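Local atomic coordinates of endoglucanase (Clostridium thermocellum, PDB entry 2YIK), a protein that probably hydrolyses beta-1,4-glucosidic bonds in cellulose, as a glycoside hydrolase of family 9. Residues Y282-A287 with A326-E331; L289-Q294 with N333-K338; A77-P80 with N85-M88; L79-Q84 with S98-D103. One frame throughout, in Å; residues are numbered along the deposited sequence.

Interaction 1 of 4, residues Y282-A287 with A326-E331; sequences YCWAAA and ACILAE
Ala287 N donates to Cys283 O at 2.8 Å, and this turn of helix 279-293 leaves the Ala287 methyl facing the helix 322-336, where Ile328 and Leu329 receive it. The contact is apolar, with no hydrogen bond between the segments. Ile328 divides its two branches between two partners. Ile328 CG2 lies anti to the backbone N and presses on Ala287 CB at 3.7 Å, whereas Ile328 CG1, beside that N (chi1 -54°), reaches Trp284 CZ3 at the far end of the indole, 3.8 Å away. Leu329 adds CD2 against Ala287 CB at 3.9 Å. With their axes 9.2 Å apart and their directions 28° from parallel, the two segments behave as like-directed helices of the six-hairpin alpha/alpha barrel of family 9, with helix 296-305 intervening along the chain and packing on Leu329. The small Ala287 allows a near approach of the backbones, its CA standing 6.0 Å from Leu329 CA. Trp284 starts out pointing away, yet its indole end meets Ile328 obliquely; Trp136 and Trp288 pack edge-to-face with the indole, and its NE1 makes a weak hydrogen bond to Ser132 OG.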
loop_
_atom_site.group_PDB
_atom_site.type_symbol
_atom_site.label_atom_id
_atom_site.label_comp_id
_atom_site.label_asym_id
_atom_site.label_seq_id
_atom_site.Cartn_x
_atom_site.Cartn_y
_atom_site.Cartn_z
ATOM N N TYR A 282 -13.898 2.903 -0.139
ATOM C CA TYR A 282 -15.105 2.170 -0.498
ATOM C C TYR A 282 -15.209 2.085 -2.024
ATOM O O TYR A 282 -15.417 1.007 -2.579
ATOM C CB TYR A 282 -16.332 2.883 0.086
ATOM C CG TYR A 282 -17.625 2.101 -0.007
ATOM C CD1 TYR A 282 -17.915 1.075 0.896
ATOM C CD2 TYR A 282 -18.555 2.380 -1.009
ATOM C CE1 TYR A 282 -19.103 0.345 0.802
ATOM C CE2 TYR A 282 -19.742 1.660 -1.115
ATOM C CZ TYR A 282 -20.011 0.643 -0.208
ATOM O OH TYR A 282 -21.175 -0.080 -0.329
ATOM N N CYS A 283 -15.043 3.224 -2.697
ATOM C CA CYS A 283 -15.121 3.272 -4.158
ATOM C C CYS A 283 -13.978 2.506 -4.827
ATOM O O CYS A 283 -14.173 1.870 -5.859
ATOM C CB CYS A 283 -15.142 4.728 -4.640
ATOM S SG CYS A 283 -16.680 5.582 -4.211
ATOM N N TRP A 284 -12.797 2.574 -4.219
ATOM C CA TRP A 284 -11.592 1.879 -4.680
ATOM C C TRP A 284 -11.871 0.361 -4.688
ATOM O O TRP A 284 -11.612 -0.318 -5.677
ATOM C CB TRP A 284 -10.449 2.257 -3.723
ATOM C CG TRP A 284 -9.125 1.522 -3.785
ATOM C CD1 TRP A 284 -8.535 0.858 -2.749
ATOM C CD2 TRP A 284 -8.142 1.557 -4.835
ATOM N NE1 TRP A 284 -7.253 0.496 -3.070
ATOM C CE2 TRP A 284 -6.980 0.918 -4.343
ATOM C CE3 TRP A 284 -8.119 2.088 -6.132
ATOM C CZ2 TRP A 284 -5.814 0.777 -5.103
ATOM C CZ3 TRP A 284 -6.953 1.950 -6.893
ATOM C CH2 TRP A 284 -5.816 1.306 -6.369
ATOM N N ALA A 285 -12.414 -0.153 -3.590
ATOM C CA ALA A 285 -12.749 -1.575 -3.487
ATOM C C ALA A 285 -13.844 -1.934 -4.497
ATOM O O ALA A 285 -13.754 -2.946 -5.196
ATOM C CB ALA A 285 -13.219 -1.900 -2.079
ATOM N N ALA A 286 -14.874 -1.095 -4.569
ATOM C CA ALA A 286 -15.991 -1.324 -5.480
ATOM C C ALA A 286 -15.527 -1.398 -6.930
ATOM O O ALA A 286 -15.951 -2.282 -7.677
ATOM C CB ALA A 286 -17.041 -0.218 -5.319
ATOM N N ALA A 287 -14.659 -0.471 -7.326
ATOM C CA ALA A 287 -14.147 -0.451 -8.693
ATOM C C ALA A 287 -13.388 -1.737 -9.000
ATOM O O ALA A 287 -13.571 -2.329 -10.057
ATOM C CB ALA A 287 -13.233 0.754 -8.903
ATOM N N ALA A 326 -10.102 6.669 -9.578
ATOM C CA ALA A 326 -10.422 7.266 -10.869
ATOM C C ALA A 326 -9.775 6.487 -12.003
ATOM O O ALA A 326 -10.391 6.293 -13.043
ATOM C CB ALA A 326 -9.972 8.721 -10.916
ATOM N N CYS A 327 -8.537 6.041 -11.800
ATOM C CA CYS A 327 -7.827 5.272 -12.818
ATOM C C CYS A 327 -8.550 3.962 -13.128
ATOM O O CYS A 327 -8.716 3.593 -14.291
ATOM C CB CYS A 327 -6.398 4.949 -12.358
ATOM S SG CYS A 327 -5.245 6.337 -12.362
ATOM N N ILE A 328 -8.986 3.265 -12.087
ATOM C CA ILE A 328 -9.658 1.994 -12.284
ATOM C C ILE A 328 -11.014 2.170 -12.966
ATOM O O ILE A 328 -11.354 1.411 -13.874
ATOM C CB ILE A 328 -9.815 1.232 -10.947
ATOM C CG1 ILE A 328 -8.443 1.101 -10.277
ATOM C CG2 ILE A 328 -10.424 -0.158 -11.198
ATOM C CD1 ILE A 328 -7.401 0.470 -11.156
ATOM N N LEU A 329 -11.777 3.171 -12.536
ATOM C CA LEU A 329 -13.071 3.438 -13.147
ATOM C C LEU A 329 -12.872 3.798 -14.621
ATOM O O LEU A 329 -13.687 3.452 -15.468
ATOM C CB LEU A 329 -13.796 4.572 -12.408
ATOM C CG LEU A 329 -14.373 4.192 -11.038
ATOM C CD1 LEU A 329 -15.008 5.408 -10.380
ATOM C CD2 LEU A 329 -15.411 3.090 -11.211
ATOM N N ALA A 330 -11.776 4.481 -14.931
ATOM C CA ALA A 330 -11.510 4.851 -16.313
ATOM C C ALA A 330 -11.143 3.613 -17.136
ATOM O O ALA A 330 -11.558 3.487 -18.290
ATOM C CB ALA A 330 -10.394 5.882 -16.379
ATOM N N GLU A 331 -10.363 2.708 -16.549
ATOM C CA GLU A 331 -9.977 1.487 -17.250
ATOM C C GLU A 331 -11.221 0.626 -17.454
ATOM O O GLU A 331 -11.354 -0.042 -18.467
ATOM C CB GLU A 331 -8.914 0.717 -16.455
ATOM C CG GLU A 331 -7.599 1.473 -16.325
ATOM C CD GLU A 331 -6.540 0.743 -15.507
ATOM O OE1 GLU A 331 -6.633 -0.487 -15.320
ATOM O OE2 GLU A 331 -5.593 1.416 -15.055
#

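Interaction 2 of 4, residues L289-Q294 with N333-K338; sequences LYLATQ and NDLYDK. With CA (calcium ion), chain B.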
loop_
_atom_site.group_PDB
_atom_site.type_symbol
_atom_site.label_atom_id
_atom_site.label_comp_id
_atom_site.label_asym_id
_atom_site.label_seq_id
_atom_site.Cartn_x
_atom_site.Cartn_y
_atom_site.Cartn_z
ATOM N N LEU A 289 -13.693 -4.602 -7.483
ATOM C CA LEU A 289 -14.612 -5.728 -7.448
ATOM C C LEU A 289 -15.423 -5.816 -8.740
ATOM O O LEU A 289 -15.795 -6.911 -9.161
ATOM C CB LEU A 289 -15.536 -5.631 -6.230
ATOM C CG LEU A 289 -14.866 -6.118 -4.938
ATOM C CD1 LEU A 289 -15.646 -5.655 -3.730
ATOM C CD2 LEU A 289 -14.750 -7.642 -4.965
ATOM N N TYR A 290 -15.692 -4.678 -9.380
ATOM C CA TYR A 290 -16.438 -4.727 -10.632
ATOM C C TYR A 290 -15.498 -5.303 -11.679
ATOM O O TYR A 290 -15.898 -6.126 -12.503
ATOM C CB TYR A 290 -16.907 -3.345 -11.088
ATOM C CG TYR A 290 -17.647 -3.402 -12.413
ATOM C CD1 TYR A 290 -18.986 -3.804 -12.478
ATOM C CD2 TYR A 290 -16.988 -3.125 -13.613
ATOM C CE1 TYR A 290 -19.646 -3.932 -13.708
ATOM C CE2 TYR A 290 -17.636 -3.248 -14.840
ATOM C CZ TYR A 290 -18.963 -3.651 -14.881
ATOM O OH TYR A 290 -19.591 -3.759 -16.101
ATOM N N LEU A 291 -14.238 -4.877 -11.627
ATOM C CA LEU A 291 -13.226 -5.353 -12.561
ATOM C C LEU A 291 -13.091 -6.873 -12.432
ATOM O O LEU A 291 -12.935 -7.582 -13.426
ATOM C CB LEU A 291 -11.890 -4.660 -12.257
ATOM C CG LEU A 291 -10.857 -4.445 -13.370
ATOM C CD1 LEU A 291 -11.519 -3.831 -14.594
ATOM C CD2 LEU A 291 -9.739 -3.530 -12.852
ATOM N N ALA A 292 -13.179 -7.367 -11.202
ATOM C CA ALA A 292 -13.049 -8.791 -10.932
ATOM C C ALA A 292 -14.276 -9.636 -11.241
ATOM O O ALA A 292 -14.161 -10.788 -11.653
ATOM C CB ALA A 292 -12.647 -9.003 -9.465
ATOM N N THR A 293 -15.457 -9.057 -11.065
ATOM C CA THR A 293 -16.710 -9.818 -11.246
ATOM C C THR A 293 -17.713 -9.457 -12.343
ATOM O O THR A 293 -18.507 -10.309 -12.772
ATOM C CB THR A 293 -17.576 -9.783 -9.926
ATOM O OG1 THR A 293 -17.933 -8.418 -9.613
ATOM C CG2 THR A 293 -16.815 -10.368 -8.748
ATOM N N GLN A 294 -17.607 -8.223 -12.830
ATOM C CA GLN A 294 -18.530 -7.550 -13.771
ATOM C C GLN A 294 -19.993 -7.541 -13.248
ATOM O O GLN A 294 -20.965 -7.389 -14.003
ATOM C CB GLN A 294 -18.363 -8.030 -15.265
ATOM C CG GLN A 294 -16.927 -7.751 -15.772
ATOM C CD GLN A 294 -16.098 -9.016 -15.801
ATOM O OE1 GLN A 294 -16.088 -9.744 -16.806
ATOM N NE2 GLN A 294 -15.437 -9.325 -14.680
ATOM N N ASN A 333 -14.227 1.763 -17.856
ATOM C CA ASN A 333 -14.965 2.395 -18.928
ATOM C C ASN A 333 -14.367 2.059 -20.287
ATOM O O ASN A 333 -15.101 1.813 -21.243
ATOM C CB ASN A 333 -14.983 3.910 -18.762
ATOM C CG ASN A 333 -15.697 4.591 -19.900
ATOM O OD1 ASN A 333 -15.086 5.259 -20.737
ATOM N ND2 ASN A 333 -17.000 4.400 -19.951
ATOM N N ASP A 334 -13.039 2.061 -20.373
ATOM C CA ASP A 334 -12.356 1.755 -21.627
ATOM C C ASP A 334 -12.619 0.320 -22.055
ATOM O O ASP A 334 -12.831 0.039 -23.232
ATOM C CB ASP A 334 -10.841 1.951 -21.493
ATOM C CG ASP A 334 -10.431 3.420 -21.455
ATOM O OD1 ASP A 334 -11.249 4.294 -21.818
ATOM O OD2 ASP A 334 -9.270 3.694 -21.077
ATOM N N LEU A 335 -12.604 -0.575 -21.078
ATOM C CA LEU A 335 -12.808 -2.002 -21.283
ATOM C C LEU A 335 -14.220 -2.413 -21.707
ATOM O O LEU A 335 -14.401 -3.212 -22.630
ATOM C CB LEU A 335 -12.473 -2.729 -19.978
ATOM C CG LEU A 335 -11.408 -3.816 -19.853
ATOM C CD1 LEU A 335 -10.259 -3.593 -20.814
ATOM C CD2 LEU A 335 -10.930 -3.819 -18.405
ATOM N N TYR A 336 -15.210 -1.845 -21.027
ATOM C CA TYR A 336 -16.600 -2.205 -21.237
ATOM C C TYR A 336 -17.588 -1.179 -21.776
ATOM O O TYR A 336 -18.710 -1.541 -22.109
ATOM C CB TYR A 336 -17.138 -2.750 -19.914
ATOM C CG TYR A 336 -16.309 -3.885 -19.372
ATOM C CD1 TYR A 336 -16.288 -5.117 -20.021
ATOM C CD2 TYR A 336 -15.520 -3.727 -18.230
ATOM C CE1 TYR A 336 -15.504 -6.168 -19.556
ATOM C CE2 TYR A 336 -14.728 -4.779 -17.751
ATOM C CZ TYR A 336 -14.729 -6.000 -18.422
ATOM O OH TYR A 336 -13.976 -7.060 -17.954
ATOM N N ASP A 337 -17.201 0.085 -21.871
ATOM C CA ASP A 337 -18.134 1.097 -22.347
ATOM C C ASP A 337 -17.427 2.195 -23.152
ATOM O O ASP A 337 -17.865 3.327 -23.192
ATOM C CB ASP A 337 -18.856 1.690 -21.133
ATOM C CG ASP A 337 -20.093 2.484 -21.502
ATOM O OD1 ASP A 337 -20.932 1.978 -22.278
ATOM O OD2 ASP A 337 -20.236 3.612 -20.993
ATOM N N LYS A 338 -16.342 1.835 -23.820
ATOM C CA LYS A 338 -15.544 2.778 -24.608
ATOM C C LYS A 338 -16.303 3.652 -25.609
ATOM O O LYS A 338 -16.138 4.876 -25.621
ATOM C CB LYS A 338 -14.444 2.000 -25.343
ATOM C CG LYS A 338 -13.539 2.821 -26.258
ATOM C CD LYS A 338 -12.442 3.533 -25.487
ATOM C CE LYS A 338 -11.164 3.598 -26.330
ATOM N NZ LYS A 338 -10.019 4.197 -25.576
HETATM CA CA CA B . -18.411 5.299 -21.854
HETATM O O HOH W 1 -12.200 -7.034 -16.002
HETATM O O HOH W 2 -16.455 6.320 -23.295
#
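Tyr336 carries its ring across to Tyr290 and Gln294 because its CG stands beside the backbone N (chi1 -55°), while Tyr290, with CG opposite its own N (chi1 178°), swings its ring back to meet it. Both residues sit near the C-terminal ends of neighbouring helices of the alpha/alpha barrel, 279-293 and 322-336. The two rings slide past one another in opposite senses, and Tyr336 CD2 comes to the edge of the Tyr290 ring, 4.0 Å from Tyr290 CE2. Tyr290 OH is hydrogen-bonded to Glu296. Gln294, which leaves its helix with positive phi, bends at chi2 and crosses Tyr336 near its hydroxyl end, Gln294 CD lying 3.6 Å from Tyr336 OH with amide and ring planes 17° apart. Beside them, Leu291 CD1 meets Leu335 CD2 at 3.9 Å, the two side chains crossing at about a right angle. Directly after Tyr336, Asp337 binds calcium through its backbone O at 2.4 Å and OD2 at 2.6 Å; Ser340 O, Glu344 and a water also bind it, and Asn333 joins through its side-chain amide, although the modelled nitrogen contact is doubtful. Another water, in the plane of the Tyr336 ring, links Tyr336 OH at 2.6 Å to Leu291 O at 2.7 Å.

Interaction 3 of 4, residues A77-P80 with N85-M88; sequences ARLP and NTNM
Leu79 lays its isopropyl end over the backbone carbonyl of Asn85, Leu79 CD1 standing 3.5 Å from Asn85 O, while its other methyl, CD2, touches Thr86 CG2 at 3.9 Å. Fully extended at chi1 (CG opposite the backbone N), the leucine can reach across although its first bond runs past the other segment rather than into it. Pro80 supplies the second half of the contact. Its carbonyl O is 3.3 Å from Asn85 CB, and its ring crosses the Asn85 side chain at a slant, Pro80 CB approaching Asn85 CG at 3.8 Å. No hydrogen bond crosses here; the polar work is done by neighbours, with Leu79 paired through its backbone to Val108. Thr86 adds CG2, 3.6 Å from Pro80 O, which leaves its hydroxyl directed into its own loop. There Thr86 OG1 is gripped twice, bonding to the carbonyl O of Asp82 and accepting from Met88 N at 3.2 Å along a nearly straight line (168°). Asn85 pairs by its backbone with Gly206 of strand 206-209, and the bond between Thr86 OG1 and Met88 N is an ST turn just before helix 90-100.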
loop_
_atom_site.group_PDB
_atom_site.type_symbol
_atom_site.label_atom_id
_atom_site.label_comp_id
_atom_site.label_asym_id
_atom_site.label_seq_id
_atom_site.Cartn_x
_atom_site.Cartn_y
_atom_site.Cartn_z
ATOM N N ALA A 77 0.665 -14.766 17.161
ATOM C CA ALA A 77 -0.017 -15.975 16.717
ATOM C C ALA A 77 -0.833 -16.652 17.817
ATOM O O ALA A 77 -1.590 -17.580 17.549
ATOM C CB ALA A 77 0.997 -16.959 16.129
ATOM N N ARG A 78 -0.675 -16.177 19.047
ATOM C CA ARG A 78 -1.400 -16.724 20.185
ATOM C C ARG A 78 -1.960 -15.594 21.026
ATOM O O ARG A 78 -1.813 -15.598 22.249
ATOM C CB ARG A 78 -0.479 -17.562 21.074
ATOM C CG ARG A 78 0.101 -18.815 20.453
ATOM C CD ARG A 78 1.560 -18.908 20.888
ATOM N NE ARG A 78 1.812 -18.062 22.065
ATOM C CZ ARG A 78 3.009 -17.595 22.421
ATOM N NH1 ARG A 78 4.082 -17.886 21.692
ATOM N NH2 ARG A 78 3.129 -16.816 23.500
ATOM N N LEU A 79 -2.583 -14.614 20.376
ATOM C CA LEU A 79 -3.173 -13.484 21.092
ATOM C C LEU A 79 -4.334 -13.971 21.962
ATOM O O LEU A 79 -5.234 -14.647 21.465
ATOM C CB LEU A 79 -3.703 -12.454 20.097
ATOM C CG LEU A 79 -4.341 -11.212 20.723
ATOM C CD1 LEU A 79 -3.275 -10.402 21.429
ATOM C CD2 LEU A 79 -5.009 -10.373 19.653
ATOM N N PRO A 80 -4.327 -13.643 23.269
ATOM C CA PRO A 80 -5.425 -14.086 24.136
ATOM C C PRO A 80 -6.737 -13.415 23.764
ATOM O O PRO A 80 -6.796 -12.203 23.574
ATOM C CB PRO A 80 -4.954 -13.682 25.533
ATOM C CG PRO A 80 -3.464 -13.777 25.425
ATOM C CD PRO A 80 -3.215 -13.113 24.078
ATOM N N ASN A 85 -6.606 -7.940 25.859
ATOM C CA ASN A 85 -5.633 -8.233 24.821
ATOM C C ASN A 85 -6.184 -7.884 23.442
ATOM O O ASN A 85 -5.433 -7.800 22.472
ATOM C CB ASN A 85 -5.188 -9.696 24.884
ATOM C CG ASN A 85 -4.256 -9.963 26.056
ATOM O OD1 ASN A 85 -4.665 -10.519 27.082
ATOM N ND2 ASN A 85 -2.998 -9.551 25.916
ATOM N N THR A 86 -7.496 -7.699 23.353
ATOM C CA THR A 86 -8.128 -7.282 22.101
ATOM C C THR A 86 -9.011 -6.119 22.533
ATOM O O THR A 86 -9.132 -5.850 23.731
ATOM C CB THR A 86 -9.038 -8.370 21.468
ATOM O OG1 THR A 86 -10.287 -8.419 22.167
ATOM C CG2 THR A 86 -8.367 -9.736 21.520
ATOM N N ASN A 87 -9.627 -5.428 21.584
ATOM C CA ASN A 87 -10.488 -4.315 21.947
ATOM C C ASN A 87 -11.955 -4.637 21.684
ATOM O O ASN A 87 -12.780 -3.737 21.496
ATOM C CB ASN A 87 -10.070 -3.049 21.203
ATOM C CG ASN A 87 -10.465 -3.068 19.751
ATOM O OD1 ASN A 87 -10.485 -4.120 19.107
ATOM N ND2 ASN A 87 -10.772 -1.890 19.215
ATOM N N MET A 88 -12.275 -5.929 21.645
ATOM C CA MET A 88 -13.662 -6.352 21.473
ATOM C C MET A 88 -14.228 -6.431 22.890
ATOM O O MET A 88 -13.495 -6.717 23.836
ATOM C CB MET A 88 -13.747 -7.724 20.805
ATOM C CG MET A 88 -13.403 -7.711 19.316
ATOM S SD MET A 88 -13.426 -9.368 18.602
ATOM C CE MET A 88 -11.780 -9.963 19.087
#

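Interaction 4 of 4, residues L79-Q84 with S98-D103; sequences LPLDSQ and SVLDPD. With CA (calcium ion), chain D.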
loop_
_atom_site.group_PDB
_atom_site.type_symbol
_atom_site.label_atom_id
_atom_site.label_comp_id
_atom_site.label_asym_id
_atom_site.label_seq_id
_atom_site.Cartn_x
_atom_site.Cartn_y
_atom_site.Cartn_z
ATOM N N LEU A 79 -2.583 -14.614 20.376
ATOM C CA LEU A 79 -3.173 -13.484 21.092
ATOM C C LEU A 79 -4.334 -13.971 21.962
ATOM O O LEU A 79 -5.234 -14.647 21.465
ATOM C CB LEU A 79 -3.703 -12.454 20.097
ATOM C CG LEU A 79 -4.341 -11.212 20.723
ATOM C CD1 LEU A 79 -3.275 -10.402 21.429
ATOM C CD2 LEU A 79 -5.009 -10.373 19.653
ATOM N N PRO A 80 -4.327 -13.643 23.269
ATOM C CA PRO A 80 -5.425 -14.086 24.136
ATOM C C PRO A 80 -6.737 -13.415 23.764
ATOM O O PRO A 80 -6.796 -12.203 23.574
ATOM C CB PRO A 80 -4.954 -13.682 25.533
ATOM C CG PRO A 80 -3.464 -13.777 25.425
ATOM C CD PRO A 80 -3.215 -13.113 24.078
ATOM N N LEU A 81 -7.793 -14.211 23.679
ATOM C CA LEU A 81 -9.101 -13.693 23.320
ATOM C C LEU A 81 -9.851 -13.151 24.536
ATOM O O LEU A 81 -10.581 -13.885 25.196
ATOM C CB LEU A 81 -9.922 -14.796 22.639
ATOM C CG LEU A 81 -11.336 -14.455 22.156
ATOM C CD1 LEU A 81 -11.281 -13.342 21.114
ATOM C CD2 LEU A 81 -11.983 -15.706 21.572
ATOM N N ASP A 82 -9.644 -11.874 24.845
ATOM C CA ASP A 82 -10.340 -11.224 25.957
ATOM C C ASP A 82 -10.425 -9.727 25.689
ATOM O O ASP A 82 -9.844 -9.236 24.722
ATOM C CB ASP A 82 -9.651 -11.504 27.307
ATOM C CG ASP A 82 -8.220 -11.004 27.361
ATOM O OD1 ASP A 82 -7.987 -9.780 27.232
ATOM O OD2 ASP A 82 -7.322 -11.844 27.541
ATOM N N SER A 83 -11.148 -9.004 26.542
ATOM C CA SER A 83 -11.344 -7.567 26.362
ATOM C C SER A 83 -10.163 -6.661 26.688
ATOM O O SER A 83 -10.294 -5.439 26.640
ATOM C CB SER A 83 -12.568 -7.103 27.159
ATOM O OG SER A 83 -12.422 -7.397 28.537
ATOM N N GLN A 84 -9.021 -7.245 27.031
ATOM C CA GLN A 84 -7.841 -6.444 27.329
ATOM C C GLN A 84 -6.793 -6.683 26.251
ATOM O O GLN A 84 -6.167 -5.743 25.771
ATOM C CB GLN A 84 -7.258 -6.786 28.711
ATOM C CG GLN A 84 -8.034 -6.209 29.909
ATOM C CD GLN A 84 -9.256 -7.044 30.293
ATOM O OE1 GLN A 84 -9.217 -8.281 30.242
ATOM N NE2 GLN A 84 -10.341 -6.372 30.704
ATOM N N SER A 98 -17.384 -19.122 19.233
ATOM C CA SER A 98 -17.245 -20.261 18.332
ATOM C C SER A 98 -16.727 -19.901 16.942
ATOM O O SER A 98 -16.228 -20.767 16.228
ATOM C CB SER A 98 -18.567 -21.037 18.225
ATOM O OG SER A 98 -19.631 -20.202 17.807
ATOM N N VAL A 99 -16.840 -18.632 16.557
ATOM C CA VAL A 99 -16.339 -18.202 15.254
ATOM C C VAL A 99 -14.963 -17.573 15.422
ATOM O O VAL A 99 -14.078 -17.774 14.597
ATOM C CB VAL A 99 -17.314 -17.208 14.560
ATOM C CG1 VAL A 99 -16.615 -16.482 13.414
ATOM C CG2 VAL A 99 -18.510 -17.974 14.010
ATOM N N LEU A 100 -14.777 -16.833 16.506
ATOM C CA LEU A 100 -13.497 -16.194 16.776
ATOM C C LEU A 100 -12.430 -17.198 17.216
ATOM O O LEU A 100 -11.241 -17.010 16.944
ATOM C CB LEU A 100 -13.654 -15.146 17.880
ATOM C CG LEU A 100 -14.538 -13.920 17.627
ATOM C CD1 LEU A 100 -14.725 -13.133 18.921
ATOM C CD2 LEU A 100 -13.896 -13.052 16.555
ATOM N N ASP A 101 -12.866 -18.269 17.876
ATOM C CA ASP A 101 -11.964 -19.279 18.430
ATOM C C ASP A 101 -12.584 -20.689 18.333
ATOM O O ASP A 101 -12.834 -21.334 19.350
ATOM C CB ASP A 101 -11.695 -18.878 19.899
ATOM C CG ASP A 101 -10.746 -19.815 20.614
ATOM O OD1 ASP A 101 -9.905 -20.427 19.945
ATOM O OD2 ASP A 101 -10.829 -19.923 21.853
ATOM N N PRO A 102 -12.801 -21.194 17.099
ATOM C CA PRO A 102 -13.397 -22.519 16.887
ATOM C C PRO A 102 -12.773 -23.650 17.700
ATOM O O PRO A 102 -13.486 -24.510 18.212
ATOM C CB PRO A 102 -13.220 -22.756 15.383
ATOM C CG PRO A 102 -13.064 -21.391 14.814
ATOM C CD PRO A 102 -12.212 -20.701 15.844
ATOM N N ASP A 103 -11.446 -23.651 17.813
ATOM C CA ASP A 103 -10.764 -24.710 18.547
ATOM C C ASP A 103 -10.830 -24.553 20.066
ATOM O O ASP A 103 -10.422 -25.450 20.805
ATOM C CB ASP A 103 -9.305 -24.810 18.100
ATOM C CG ASP A 103 -8.570 -23.511 18.262
ATOM O OD1 ASP A 103 -8.952 -22.530 17.598
ATOM O OD2 ASP A 103 -7.619 -23.468 19.059
HETATM CA CA CA D . -7.610 -20.606 18.828
#
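Leu81 drives its branched end into the notch between Leu100 and Asp101, where helix 90-100 gives way to a calcium-binding loop. The tight part of the contact is small. Leu81 CD2 sits 3.6 Å from Asp101 CB and 4.1 Å from Leu100 CB, and Leu81 CD1 meets Leu100 CD1 at 4.1 Å, the two leucines crossing at about a right angle. An extended first torsion (chi1 -179°) pushes Leu81 outward from the centre of an inverse gamma turn, and Ile93 of the same helix packs on both leucines. Away from this apolar patch the two segments part. On one side Asp82 to Gln84 turn off toward the surface, in an Asx turn where Asp82 OD1 accepts from Gln84 N at 2.7 Å through the lone pair facing away from OD2, and also from Asn85 N. On the other, exposed Pro102 and Asp103 carry the chain round the metal. Asp101 OD1 binds calcium at 2.6 Å, as does Asp103 OD1, with Asp103 OD2 at a longer 2.9 Å; Asp105 and the Lys107 carbonyl complete a DxDxDG loop. Asp101 OD2 takes a hydrogen bond from Gly106 N, whose residue also pairs through its backbone with Leu81. Asp101 is therefore held by metal and amide at its carboxylate and by a leucine methyl at its CB, and the calcium charge would probably favour the ionised carboxylate.

Following the chain from the N terminus, interactions 3 and 4 set out from the same strand, 79-80, and share Leu79 and Pro80. Interaction 3 closes a short loop with four residues between its segments; interaction 4 closes a longer one that takes in most of helix 90-100. Met88 touches both Leu81 and Leu100, so the two contacts form one patch. Some 180 residues later, interactions 1 and 2 cross in sequence, each spanning 38 intervening residues that include helix 296-305; Ile328 CG2 meets Leu291 CD2 where they join. The centres of interactions 1 and 2 lie about 34 to 40 Å from those of 3 and 4. Interactions 3 and 4 join strand 79-80, its following loop and the calcium loop; 1 and 2 join two barrel helices.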